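Local coordinates for protein 2'-deoxycytidine 5'-triphosphate deaminase (Agrobacterium tumefaciens, PDB 2R9Q) that probably deaminates the cytosine base of dCTP to give dUTP, at residues F168-A173 / H339-P344. Numbering follows the deposited sequence.
Sequences FRIGHA and HMLEKP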
loop_
_atom_site.group_PDB
_atom_site.type_symbol
_atom_site.label_atom_id
_atom_site.label_comp_id
_atom_site.label_asym_id
_atom_site.label_seq_id
_atom_site.Cartn_x
_atom_site.Cartn_y
_atom_site.Cartn_z
ATOM N N PHE B 168 33.303 -7.437 17.914
ATOM C CA PHE B 168 34.282 -8.538 17.794
ATOM C C PHE B 168 34.341 -9.362 19.056
ATOM O O PHE B 168 34.199 -8.831 20.149
ATOM C CB PHE B 168 35.679 -8.001 17.486
ATOM C CG PHE B 168 35.727 -7.094 16.303
ATOM C CD1 PHE B 168 35.991 -7.589 15.054
ATOM C CD2 PHE B 168 35.501 -5.735 16.448
ATOM C CE1 PHE B 168 36.011 -6.770 13.971
ATOM C CE2 PHE B 168 35.536 -4.906 15.370
ATOM C CZ PHE B 168 35.792 -5.422 14.129
ATOM N N ARG B 169 34.553 -10.668 18.897
ATOM C CA ARG B 169 34.618 -11.585 20.035
ATOM C C ARG B 169 35.532 -12.821 19.855
ATOM O O ARG B 169 35.793 -13.264 18.734
ATOM C CB ARG B 169 33.203 -12.033 20.383
ATOM C CG ARG B 169 32.502 -12.756 19.266
ATOM C CD ARG B 169 31.173 -13.306 19.708
ATOM N NE ARG B 169 30.248 -12.306 20.235
ATOM C CZ ARG B 169 29.578 -11.416 19.502
ATOM N NH1 ARG B 169 29.754 -11.315 18.189
ATOM N NH2 ARG B 169 28.743 -10.592 20.102
ATOM N N ILE B 170 36.028 -13.358 20.969
ATOM C CA ILE B 170 36.680 -14.680 20.976
ATOM C C ILE B 170 35.797 -15.626 21.772
ATOM O O ILE B 170 35.526 -15.397 22.930
ATOM C CB ILE B 170 38.130 -14.640 21.511
ATOM C CG1 ILE B 170 38.972 -13.672 20.647
ATOM C CG2 ILE B 170 38.765 -16.059 21.486
ATOM C CD1 ILE B 170 39.991 -12.855 21.403
ATOM N N GLY B 171 35.313 -16.667 21.096
ATOM C CA GLY B 171 34.263 -17.537 21.620
ATOM C C GLY B 171 32.916 -16.840 21.755
ATOM O O GLY B 171 32.639 -15.834 21.108
ATOM N N HIS B 172 32.079 -17.395 22.618
ATOM C CA HIS B 172 30.750 -16.880 22.845
ATOM C C HIS B 172 30.452 -16.953 24.331
ATOM O O HIS B 172 29.773 -17.857 24.776
ATOM C CB HIS B 172 29.751 -17.686 22.012
ATOM C CG HIS B 172 28.544 -16.913 21.587
ATOM N ND1 HIS B 172 27.357 -17.527 21.243
ATOM C CD2 HIS B 172 28.332 -15.581 21.463
ATOM C CE1 HIS B 172 26.472 -16.605 20.910
ATOM N NE2 HIS B 172 27.038 -15.415 21.034
ATOM N N ALA B 173 30.935 -15.953 25.067
ATOM C CA ALA B 173 30.893 -15.916 26.530
ATOM C C ALA B 173 29.596 -15.331 27.071
ATOM O O ALA B 173 29.615 -14.379 27.863
ATOM C CB ALA B 173 32.083 -15.142 27.069
ATOM N N HIS B 339 30.146 -11.517 28.438
ATOM C CA HIS B 339 31.373 -11.021 29.070
ATOM C C HIS B 339 32.239 -10.199 28.128
ATOM O O HIS B 339 32.478 -10.570 26.984
ATOM C CB HIS B 339 32.270 -12.155 29.584
ATOM C CG HIS B 339 31.740 -12.869 30.782
ATOM N ND1 HIS B 339 31.961 -12.428 32.070
ATOM C CD2 HIS B 339 31.032 -14.017 30.891
ATOM C CE1 HIS B 339 31.375 -13.256 32.916
ATOM N NE2 HIS B 339 30.805 -14.229 32.226
ATOM N N MET B 340 32.750 -9.098 28.646
ATOM C CA MET B 340 33.827 -8.395 28.000
ATOM C C MET B 340 35.126 -9.158 28.237
ATOM O O MET B 340 35.273 -9.830 29.256
ATOM C CB MET B 340 33.916 -6.997 28.564
ATOM C CG MET B 340 32.702 -6.140 28.265
ATOM S SD MET B 340 32.353 -5.839 26.535
ATOM C CE MET B 340 33.655 -4.700 26.067
ATOM N N LEU B 341 36.029 -9.087 27.263
ATOM C CA LEU B 341 37.397 -9.582 27.402
ATOM C C LEU B 341 38.202 -8.733 28.390
ATOM O O LEU B 341 38.939 -9.277 29.196
ATOM C CB LEU B 341 38.129 -9.583 26.053
ATOM C CG LEU B 341 38.094 -10.820 25.165
ATOM C CD1 LEU B 341 38.975 -10.572 23.939
ATOM C CD2 LEU B 341 38.532 -12.057 25.935
ATOM N N GLU B 342 38.082 -7.409 28.286
ATOM C CA GLU B 342 38.619 -6.470 29.273
ATOM C C GLU B 342 37.632 -5.303 29.436
ATOM O O GLU B 342 36.638 -5.215 28.707
ATOM C CB GLU B 342 40.005 -5.954 28.850
ATOM N N LYS B 343 37.912 -4.418 30.383
ATOM C CA LYS B 343 37.080 -3.250 30.618
ATOM C C LYS B 343 37.361 -2.209 29.539
ATOM O O LYS B 343 38.513 -1.971 29.218
ATOM C CB LYS B 343 37.353 -2.654 32.005
ATOM C CG LYS B 343 36.294 -1.639 32.491
ATOM C CD LYS B 343 36.702 -0.962 33.842
ATOM C CE LYS B 343 35.473 -0.487 34.692
ATOM N NZ LYS B 343 34.689 0.675 34.095
ATOM N N PRO B 344 36.308 -1.610 28.945
ATOM C CA PRO B 344 36.504 -0.485 28.035
ATOM C C PRO B 344 37.431 0.601 28.571
ATOM O O PRO B 344 37.527 0.795 29.775
ATOM C CB PRO B 344 35.100 0.074 27.873
ATOM C CG PRO B 344 34.210 -1.074 28.099
ATOM C CD PRO B 344 34.887 -1.980 29.053
#
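Ile170 lays its CD1 methyl against CD1 of Leu341, 3.6 Å away, and the two side chains cross at about a right angle. The contact joins two dUTPase-like beta domains of one chain: residues 168-173 carry the end of strand 162-170 and the turn after it, in the N-terminal dUTPase-like half, and residues 339-344 run from the last residue of strand 331-339 into the loop after it, in the C-terminal half. Ile170 sends CG2 anti to its own N and CG1 beside it (chi1 -58°), and CD1 on the CG1 branch does the touching. Further along, Ala173 points its methyl at the other segment, where CB sits 3.9 Å from CB of His339 and 4.1 Å from CD2 of that ring. The imidazole turns its edge to the carbonyl of Ala173, whose O lies near the ring plane, 3.4 Å from CD2 of His339. Its NE2 bonds to Glu179, so the side chain that packs against Ala173 also ties the end of strand 331-339 to helix 177-186. Nearby, Arg169 NE makes a salt bridge with Glu338 OE2, the residue before His339, and so joins the two halves beside the contact. A single backbone hydrogen bond links the two segments: N of His339 donates to O of Ala173 over 3.0 Å.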